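Local coordinates for paenibacillus xanthan lyase (Paenibacillus, PDB 6F2P), which cleaves xanthan as a polysaccharide lyase, probably by the beta-elimination chemistry of polysaccharide lyase family 8, at residues L25-P28 / D29-A32; L327-T330 / D331-L335; M80-A83 / Y84-G88. One frame throughout, in Å; residues are numbered along the deposited sequence.

In the fold
All three contacts are local. Each joins neighbouring residues at one end of a helix, and they follow in series along the chain without nesting or crossing. Contact 1 comes first. It closes the turn that leads from the loop after helix 4-18 into helix 28-46. Contact 3 follows, near the C-terminal end of helix 68-85, where the chain passes into the loop. L25 of contact 1 packs on Y87 and G88 of contact 3. Contact 2 comes much later, where the chain leaves helix 312-328 and folds round a calcium ion. A salt bridge from D29 to K332 ties it to contact 1. Contacts 2 and 3 do not touch.

Contact 1 (L25-P28 / D29-A32)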
ATOM      1  N   LEU A  25     -16.890  43.680 -15.991  1.00 24.11           N
ATOM      2  CA  LEU A  25     -17.945  43.697 -14.982  1.00 21.23           C
ATOM      3  C   LEU A  25     -19.279  43.160 -15.501  1.00 25.87           C
ATOM      4  O   LEU A  25     -20.225  43.004 -14.727  1.00 27.47           O
ATOM      5  CB  LEU A  25     -18.128  45.099 -14.400  1.00 19.36           C
ATOM      6  CG  LEU A  25     -16.891  45.767 -13.790  1.00 26.87           C
ATOM      7  CD1 LEU A  25     -17.153  47.240 -13.556  1.00 18.64           C
ATOM      8  CD2 LEU A  25     -16.472  45.098 -12.487  1.00 23.37           C
ATOM      9  N   SER A  26     -19.359  42.886 -16.802  1.00 25.69           N
ATOM     10  CA  SER A  26     -20.572  42.303 -17.384  1.00 30.56           C
ATOM     11  C   SER A  26     -20.597  40.787 -17.213  1.00 33.52           C
ATOM     12  O   SER A  26     -21.631  40.138 -17.407  1.00 29.76           O
ATOM     13  CB  SER A  26     -20.731  42.690 -18.855  1.00 29.80           C
ATOM     14  OG  SER A  26     -21.107  44.050 -18.966  1.00 46.57           O
ATOM     15  N   ASP A  27     -19.439  40.237 -16.863  1.00 37.11           N
ATOM     16  CA  ASP A  27     -19.318  38.857 -16.416  1.00 28.19           C
ATOM     17  C   ASP A  27     -20.053  38.758 -15.079  1.00 30.60           C
ATOM     18  O   ASP A  27     -19.590  39.290 -14.067  1.00 30.61           O
ATOM     19  CB  ASP A  27     -17.832  38.523 -16.256  1.00 26.72           C
ATOM     20  CG  ASP A  27     -17.579  37.085 -15.834  1.00 40.04           C
ATOM     21  OD1 ASP A  27     -18.349  36.541 -15.005  1.00 35.08           O
ATOM     22  OD2 ASP A  27     -16.580  36.507 -16.330  1.00 39.85           O
ATOM     23  N   PRO A  28     -21.206  38.073 -15.070  1.00 31.78           N
ATOM     24  CA  PRO A  28     -22.078  38.029 -13.886  1.00 27.05           C
ATOM     25  C   PRO A  28     -21.380  37.382 -12.701  1.00 28.99           C
ATOM     26  O   PRO A  28     -21.674  37.699 -11.544  1.00 28.77           O
ATOM     27  CB  PRO A  28     -23.247  37.150 -14.338  1.00 25.00           C
ATOM     28  CG  PRO A  28     -22.660  36.277 -15.430  1.00 31.95           C
ATOM     29  CD  PRO A  28     -21.627  37.132 -16.123  1.00 29.49           C
ATOM     30  N   ASP A  29     -20.458  36.473 -12.996  1.00 33.05           N
ATOM     31  CA  ASP A  29     -19.684  35.829 -11.952  1.00 33.22           C
ATOM     32  C   ASP A  29     -18.784  36.838 -11.249  1.00 31.29           C
ATOM     33  O   ASP A  29     -18.757  36.892 -10.017  1.00 31.65           O
ATOM     34  CB  ASP A  29     -18.901  34.655 -12.528  1.00 37.14           C
ATOM     35  CG  ASP A  29     -19.811  33.544 -12.992  1.00 38.29           C
ATOM     36  OD1 ASP A  29     -20.766  33.220 -12.245  1.00 32.06           O
ATOM     37  OD2 ASP A  29     -19.588  33.017 -14.105  1.00 37.08           O
ATOM     38  N   ILE A  30     -18.082  37.660 -12.029  1.00 30.41           N
ATOM     39  CA  ILE A  30     -17.306  38.762 -11.460  1.00 26.51           C
ATOM     40  C   ILE A  30     -18.194  39.744 -10.699  1.00 25.78           C
ATOM     41  O   ILE A  30     -17.865  40.153  -9.577  1.00 26.72           O
ATOM     42  CB  ILE A  30     -16.504  39.519 -12.529  1.00 24.11           C
ATOM     43  CG1 ILE A  30     -15.450  38.588 -13.138  1.00 22.31           C
ATOM     44  CG2 ILE A  30     -15.861  40.758 -11.929  1.00 15.08           C
ATOM     45  CD1 ILE A  30     -14.655  39.197 -14.267  1.00 19.61           C
ATOM     46  N   ALA A  31     -19.330  40.096 -11.297  1.00 22.24           N
ATOM     47  CA  ALA A  31     -20.260  41.049 -10.679  1.00 23.65           C
ATOM     48  C   ALA A  31     -20.736  40.581  -9.304  1.00 21.91           C
ATOM     49  O   ALA A  31     -20.749  41.351  -8.350  1.00 22.15           O
ATOM     50  CB  ALA A  31     -21.444  41.309 -11.590  1.00 23.02           C
ATOM     51  N   ALA A  32     -21.119  39.314  -9.213  1.00 27.72           N
ATOM     52  CA  ALA A  32     -21.565  38.731  -7.960  1.00 21.10           C
ATOM     53  C   ALA A  32     -20.480  38.821  -6.898  1.00 25.29           C
ATOM     54  O   ALA A  32     -20.761  39.117  -5.735  1.00 24.40           O
ATOM     55  CB  ALA A  32     -21.954  37.292  -8.180  1.00 19.40           C
TER
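D27 caps helix 28-46 by offering its carboxylate to the amides of D29 and I30. CG stands anti to the backbone N (chi1 -178°), and this brings the carboxylate within bonding distance of both. OD1 of D27 accepts from I30 N at 3.2 Å. The bond is fairly straight, with 161° at the hydrogen, but the donor sits above the carboxylate plane. The same OD1 takes a second, weak bond from D29 N at 2.9 Å. OD2 of D27 has a weak hydrogen bond of its own, from N347 on helix 340-351. The group is thus held through both oxygens.

The backbone bonds start the regular helical pattern. A31 N donates to D27 O, and A32 N donates to P28 O. P28 has no N-H, and as the first residue of the helix it needs none for this pattern.

I30 makes most of the van der Waals contact. Its side chain crosses that of D27 at about a right angle. CG1 of I30 lies 3.7 Å from CG of D27, and CD1 of I30 reaches 3.8 Å from CB of D27. The apolar pair L25 CD2 and I30 CG2 meets more loosely, at 4.4 Å.

Two like charges also lie close. D27 OD1 and D29 OD2 are 3.8 Å apart, with their carboxylate planes turned 63° against each other. The helix start and K332, which pairs with D29, probably ease the repulsion.

With an alanine in place of D27, the amides of D29 and I30 would probably lose their side-chain acceptor, and N347 would lose a partner.

An aspartate N-cap followed by proline in the first turn is a common way to begin a helix. Here it starts one of the helices of the N-terminal alpha-helical domain of the lyase.

Contact 2 (L327-T330 / D331-L335). With CA (calcium ion), chain E.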
ATOM      1  N   LEU A 327     -17.042  22.663 -16.551  1.00 24.10           N
ATOM      2  CA  LEU A 327     -18.201  22.449 -17.411  1.00 26.50           C
ATOM      3  C   LEU A 327     -19.273  21.616 -16.707  1.00 26.12           C
ATOM      4  O   LEU A 327     -20.466  21.724 -17.005  1.00 27.09           O
ATOM      5  CB  LEU A 327     -17.761  21.759 -18.708  1.00 21.15           C
ATOM      6  CG  LEU A 327     -16.892  22.611 -19.634  1.00 20.86           C
ATOM      7  CD1 LEU A 327     -16.227  21.745 -20.671  1.00 23.58           C
ATOM      8  CD2 LEU A 327     -17.725  23.693 -20.298  1.00 17.51           C
ATOM      9  N   LEU A 328     -18.839  20.776 -15.776  1.00 24.70           N
ATOM     10  CA  LEU A 328     -19.763  19.936 -15.036  1.00 24.26           C
ATOM     11  C   LEU A 328     -20.404  20.725 -13.918  1.00 28.39           C
ATOM     12  O   LEU A 328     -21.485  20.374 -13.455  1.00 28.04           O
ATOM     13  CB  LEU A 328     -19.043  18.715 -14.469  1.00 20.01           C
ATOM     14  CG  LEU A 328     -18.593  17.699 -15.517  1.00 21.00           C
ATOM     15  CD1 LEU A 328     -17.716  16.637 -14.896  1.00 22.47           C
ATOM     16  CD2 LEU A 328     -19.789  17.066 -16.173  1.00 15.46           C
ATOM     17  N   ASP A 329     -19.732  21.796 -13.499  1.00 27.65           N
ATOM     18  CA  ASP A 329     -20.146  22.573 -12.335  1.00 26.81           C
ATOM     19  C   ASP A 329     -21.285  23.540 -12.665  1.00 31.22           C
ATOM     20  O   ASP A 329     -21.136  24.764 -12.574  1.00 29.92           O
ATOM     21  CB  ASP A 329     -18.946  23.322 -11.753  1.00 25.96           C
ATOM     22  CG  ASP A 329     -19.169  23.757 -10.319  1.00 27.39           C
ATOM     23  OD1 ASP A 329     -20.169  23.306  -9.717  1.00 30.26           O
ATOM     24  OD2 ASP A 329     -18.338  24.534  -9.787  1.00 22.95           O
ATOM     25  N   THR A 330     -22.429  22.967 -13.030  1.00 29.65           N
ATOM     26  CA  THR A 330     -23.606  23.717 -13.456  1.00 22.43           C
ATOM     27  C   THR A 330     -24.116  24.721 -12.422  1.00 25.62           C
ATOM     28  O   THR A 330     -24.691  25.742 -12.784  1.00 27.51           O
ATOM     29  CB  THR A 330     -24.751  22.759 -13.823  1.00 26.66           C
ATOM     30  OG1 THR A 330     -25.110  21.987 -12.670  1.00 33.54           O
ATOM     31  CG2 THR A 330     -24.315  21.812 -14.932  1.00 23.86           C
ATOM     32  N   ASP A 331     -23.907  24.440 -11.140  1.00 28.44           N
ATOM     33  CA  ASP A 331     -24.342  25.360 -10.088  1.00 23.57           C
ATOM     34  C   ASP A 331     -23.208  26.265  -9.606  1.00 27.06           C
ATOM     35  O   ASP A 331     -23.305  26.880  -8.542  1.00 29.89           O
ATOM     36  CB  ASP A 331     -24.952  24.595  -8.906  1.00 23.14           C
ATOM     37  CG  ASP A 331     -23.960  23.670  -8.235  1.00 29.42           C
ATOM     38  OD1 ASP A 331     -22.892  23.405  -8.827  1.00 33.06           O
ATOM     39  OD2 ASP A 331     -24.251  23.201  -7.116  1.00 27.98           O
ATOM     40  N   LYS A 332     -22.127  26.315 -10.384  1.00 28.85           N
ATOM     41  CA  LYS A 332     -21.021  27.250 -10.146  1.00 29.83           C
ATOM     42  C   LYS A 332     -20.404  27.213  -8.738  1.00 27.77           C
ATOM     43  O   LYS A 332     -20.060  28.257  -8.166  1.00 27.44           O
ATOM     44  CB  LYS A 332     -21.446  28.676 -10.521  1.00 29.12           C
ATOM     45  CG  LYS A 332     -21.824  28.808 -11.991  1.00 30.16           C
ATOM     46  CD  LYS A 332     -22.199  30.225 -12.361  1.00 27.79           C
ATOM     47  CE  LYS A 332     -22.387  30.344 -13.862  1.00 35.10           C
ATOM     48  NZ  LYS A 332     -22.775  31.721 -14.257  1.00 42.60           N
ATOM     49  N   THR A 333     -20.266  26.007  -8.193  1.00 23.11           N
ATOM     50  CA  THR A 333     -19.557  25.799  -6.937  1.00 27.51           C
ATOM     51  C   THR A 333     -18.221  26.537  -6.941  1.00 26.40           C
ATOM     52  O   THR A 333     -17.942  27.314  -6.030  1.00 23.32           O
ATOM     53  CB  THR A 333     -19.307  24.296  -6.668  1.00 25.19           C
ATOM     54  OG1 THR A 333     -20.553  23.594  -6.663  1.00 26.13           O
ATOM     55  CG2 THR A 333     -18.615  24.099  -5.328  1.00 21.27           C
ATOM     56  N   PHE A 334     -17.412  26.301  -7.976  1.00 22.22           N
ATOM     57  CA  PHE A 334     -16.111  26.957  -8.099  1.00 19.88           C
ATOM     58  C   PHE A 334     -16.212  28.483  -8.255  1.00 23.67           C
ATOM     59  O   PHE A 334     -15.628  29.228  -7.457  1.00 25.14           O
ATOM     60  CB  PHE A 334     -15.292  26.363  -9.254  1.00 19.82           C
ATOM     61  CG  PHE A 334     -13.920  26.984  -9.411  1.00 15.32           C
ATOM     62  CD1 PHE A 334     -12.844  26.510  -8.687  1.00 17.83           C
ATOM     63  CD2 PHE A 334     -13.714  28.043 -10.275  1.00 15.76           C
ATOM     64  CE1 PHE A 334     -11.596  27.081  -8.826  1.00 18.10           C
ATOM     65  CE2 PHE A 334     -12.473  28.618 -10.408  1.00 15.32           C
ATOM     66  CZ  PHE A 334     -11.414  28.137  -9.691  1.00 15.53           C
ATOM     67  N   LEU A 335     -16.940  28.940  -9.278  1.00 21.65           N
ATOM     68  CA  LEU A 335     -17.029  30.377  -9.595  1.00 23.91           C
ATOM     69  C   LEU A 335     -17.572  31.225  -8.451  1.00 23.31           C
ATOM     70  O   LEU A 335     -17.164  32.375  -8.274  1.00 28.61           O
ATOM     71  CB  LEU A 335     -17.836  30.622 -10.875  1.00 19.72           C
ATOM     72  CG  LEU A 335     -17.120  30.132 -12.138  1.00 15.62           C
ATOM     73  CD1 LEU A 335     -18.054  30.084 -13.325  1.00 18.35           C
ATOM     74  CD2 LEU A 335     -15.913  31.002 -12.450  1.00 17.70           C
TER
HETATM   75 CA    CA E1104     -21.286  21.888  -8.066  1.00 28.64          CA
HETATM   76  O   HOH W   1     -21.468  20.637 -10.108  1.00 32.69           O
HETATM   77  O   HOH W   2     -18.000  27.189 -11.315  1.00 18.87           O
HETATM   78  O   HOH W   3     -22.659  20.648  -6.023  1.00 25.77           O
HETATM   79  O   HOH W   4     -19.125  20.936  -7.799  1.00 24.22           O
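The two oxygens of one carboxylate, that of D329, do different work. OD1 binds a calcium ion, while OD2 accepts from the backbone of F334. The bond from F334 N to D329 OD2 is 2.7 Å long and nearly straight at 174°, and it meets the oxygen almost along its C-O axis. OD1 also takes a weak bond from T333 N. A water adds to the grip: it donates to D329 OD2 and accepts from L335 N.

The calcium draws three side chains together. D331 OD1 and T333 OG1 each lie 2.3 Å from the metal, and three waters join D329 in completing the site. D331 reaches it with CG set between the backbone N and the carbonyl carbon (chi1 62°). OD1 of D329 and OD1 of D331 are 2.9 Å apart. The ion that both bind probably offsets their repulsion, and their carboxylate planes are 76° apart. One metal-bound water donates to D331 OD2, and another donates weakly to L328 O.

In the backbone, K332 N donates to D329 O and closes a type I beta turn. Ligands at alternate positions mark a short calcium-binding loop.

The site lies just after helix 312-328, in the loop before helix 340-351. F334 is buried against helix 292-307 and also touches A346. L335 packs on I343, A346 and N347 of helix 340-351.

Contact 3 (M80-A83 / Y84-G88); sequences MALA and YTTYG
T86 has OG1 beside its backbone N and anti to its carbonyl carbon (chi1 -66°), which brings the hydroxyl back to the carbonyl of L82. In T85 the hydroxyl instead sits between the backbone N and the carbonyl carbon (chi1 59°), where it reaches the carbonyls of A81 and L82 together.

The hydroxyl of T86 donates to L82 O. The modelled separation of T86 OG1 and L82 O, 2.5 Å, is doubtful at this resolution and says nothing of the strength of the bond. The hydroxyl comes from above the carbonyl plane. T85 N also donates to L82 O, at 3.1 Å, and arrives from the opposite face. The carbonyl oxygen thus has a donor on each side of its plane. OG1 of T86 also rests against the L82 side chain, 3.8 Å from CG, and the two side chains meet at a slant.

The hydroxyl of T85 has a choice. Its OG1 is 3.1 Å from A81 O and 3.2 Å from L82 O, and its one proton can serve either. T85 N adds a weak bond to A81 O.

The backbone tightens along this turn. Y84 N gives M80 O a regular helical bond of 2.9 Å. Further on, T86 N bonds to A83 O, only three residues back.

Helices 28-46, 95-111 and 123-141 pack round these residues. Threonines that return their hydroxyls to carbonyls of the preceding turn are a familiar feature of helices. Here they lie near the C-terminal end of helix 68-85, where the chain passes into the loop, within the N-terminal alpha-helical domain of polysaccharide lyase family 8.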
ATOM      1  N   MET A  80     -12.180  45.038   4.272  1.00 19.22           N
ATOM      2  CA  MET A  80     -12.438  46.448   3.983  1.00 20.54           C
ATOM      3  C   MET A  80     -11.459  46.957   2.929  1.00 18.75           C
ATOM      4  O   MET A  80     -11.855  47.584   1.939  1.00 17.59           O
ATOM      5  CB  MET A  80     -12.342  47.283   5.267  1.00 13.65           C
ATOM      6  CG  MET A  80     -13.383  46.913   6.311  1.00 16.66           C
ATOM      7  SD  MET A  80     -13.029  47.543   7.974  1.00 22.20           S
ATOM      8  CE  MET A  80     -13.142  49.311   7.711  1.00 17.10           C
ATOM      9  N   ALA A  81     -10.181  46.675   3.154  1.00 17.08           N
ATOM     10  CA  ALA A  81      -9.131  47.001   2.193  1.00 16.79           C
ATOM     11  C   ALA A  81      -9.429  46.412   0.809  1.00 16.29           C
ATOM     12  O   ALA A  81      -9.159  47.043  -0.214  1.00 18.47           O
ATOM     13  CB  ALA A  81      -7.777  46.521   2.714  1.00 12.17           C
ATOM     14  N   LEU A  82     -10.003  45.213   0.784  1.00 14.87           N
ATOM     15  CA  LEU A  82     -10.325  44.553  -0.468  1.00 16.25           C
ATOM     16  C   LEU A  82     -11.351  45.352  -1.262  1.00 18.80           C
ATOM     17  O   LEU A  82     -11.144  45.637  -2.442  1.00 22.05           O
ATOM     18  CB  LEU A  82     -10.835  43.129  -0.226  1.00 19.28           C
ATOM     19  CG  LEU A  82     -11.074  42.258  -1.472  1.00 22.29           C
ATOM     20  CD1 LEU A  82      -9.819  42.121  -2.330  1.00 18.17           C
ATOM     21  CD2 LEU A  82     -11.593  40.879  -1.102  1.00 14.83           C
ATOM     22  N   ALA A  83     -12.460  45.709  -0.626  1.00 20.34           N
ATOM     23  CA  ALA A  83     -13.481  46.501  -1.308  1.00 23.87           C
ATOM     24  C   ALA A  83     -12.902  47.854  -1.700  1.00 20.12           C
ATOM     25  O   ALA A  83     -13.188  48.375  -2.777  1.00 16.89           O
ATOM     26  CB  ALA A  83     -14.715  46.679  -0.439  1.00 15.33           C
ATOM     27  N   TYR A  84     -12.083  48.411  -0.815  1.00 18.55           N
ATOM     28  CA  TYR A  84     -11.451  49.689  -1.081  1.00 20.31           C
ATOM     29  C   TYR A  84     -10.709  49.692  -2.412  1.00 26.53           C
ATOM     30  O   TYR A  84     -10.700  50.706  -3.116  1.00 26.16           O
ATOM     31  CB  TYR A  84     -10.489  50.072   0.041  1.00 18.45           C
ATOM     32  CG  TYR A  84      -9.753  51.347  -0.263  1.00 22.72           C
ATOM     33  CD1 TYR A  84     -10.406  52.572  -0.208  1.00 27.06           C
ATOM     34  CD2 TYR A  84      -8.412  51.332  -0.630  1.00 24.28           C
ATOM     35  CE1 TYR A  84      -9.741  53.752  -0.496  1.00 28.41           C
ATOM     36  CE2 TYR A  84      -7.739  52.506  -0.921  1.00 31.28           C
ATOM     37  CZ  TYR A  84      -8.413  53.714  -0.853  1.00 29.67           C
ATOM     38  OH  TYR A  84      -7.761  54.885  -1.137  1.00 36.30           O
ATOM     39  N   THR A  85     -10.107  48.555  -2.760  1.00 21.38           N
ATOM     40  CA  THR A  85      -9.247  48.475  -3.939  1.00 16.30           C
ATOM     41  C   THR A  85      -9.849  47.665  -5.079  1.00 19.22           C
ATOM     42  O   THR A  85      -9.194  47.436  -6.088  1.00 23.45           O
ATOM     43  CB  THR A  85      -7.892  47.844  -3.597  1.00 17.05           C
ATOM     44  OG1 THR A  85      -8.100  46.528  -3.076  1.00 18.90           O
ATOM     45  CG2 THR A  85      -7.172  48.661  -2.555  1.00 17.43           C
ATOM     46  N   THR A  86     -11.088  47.219  -4.915  1.00 22.01           N
ATOM     47  CA  THR A  86     -11.716  46.368  -5.919  1.00 20.95           C
ATOM     48  C   THR A  86     -12.379  47.185  -7.023  1.00 25.22           C
ATOM     49  O   THR A  86     -13.317  47.957  -6.782  1.00 27.52           O
ATOM     50  CB  THR A  86     -12.742  45.392  -5.289  1.00 18.98           C
ATOM     51  OG1 THR A  86     -12.060  44.453  -4.454  1.00 17.87           O
ATOM     52  CG2 THR A  86     -13.500  44.627  -6.368  1.00 16.09           C
ATOM     53  N   TYR A  87     -11.869  47.011  -8.234  1.00 26.06           N
ATOM     54  CA  TYR A  87     -12.463  47.610  -9.409  1.00 24.57           C
ATOM     55  C   TYR A  87     -13.914  47.195  -9.522  1.00 25.48           C
ATOM     56  O   TYR A  87     -14.221  46.005  -9.578  1.00 25.50           O
ATOM     57  CB  TYR A  87     -11.722  47.149 -10.659  1.00 22.60           C
ATOM     58  CG  TYR A  87     -12.319  47.690 -11.924  1.00 22.75           C
ATOM     59  CD1 TYR A  87     -12.158  49.023 -12.268  1.00 24.10           C
ATOM     60  CD2 TYR A  87     -13.060  46.878 -12.772  1.00 26.32           C
ATOM     61  CE1 TYR A  87     -12.706  49.532 -13.428  1.00 25.74           C
ATOM     62  CE2 TYR A  87     -13.613  47.379 -13.940  1.00 24.92           C
ATOM     63  CZ  TYR A  87     -13.431  48.707 -14.259  1.00 22.72           C
ATOM     64  OH  TYR A  87     -13.975  49.215 -15.409  1.00 28.51           O
ATOM     65  N   GLY A  88     -14.803  48.181  -9.556  1.00 25.96           N
ATOM     66  CA  GLY A  88     -16.219  47.928  -9.735  1.00 22.37           C
ATOM     67  C   GLY A  88     -16.983  48.031  -8.433  1.00 23.61           C
ATOM     68  O   GLY A  88     -18.216  48.073  -8.424  1.00 25.35           O
TER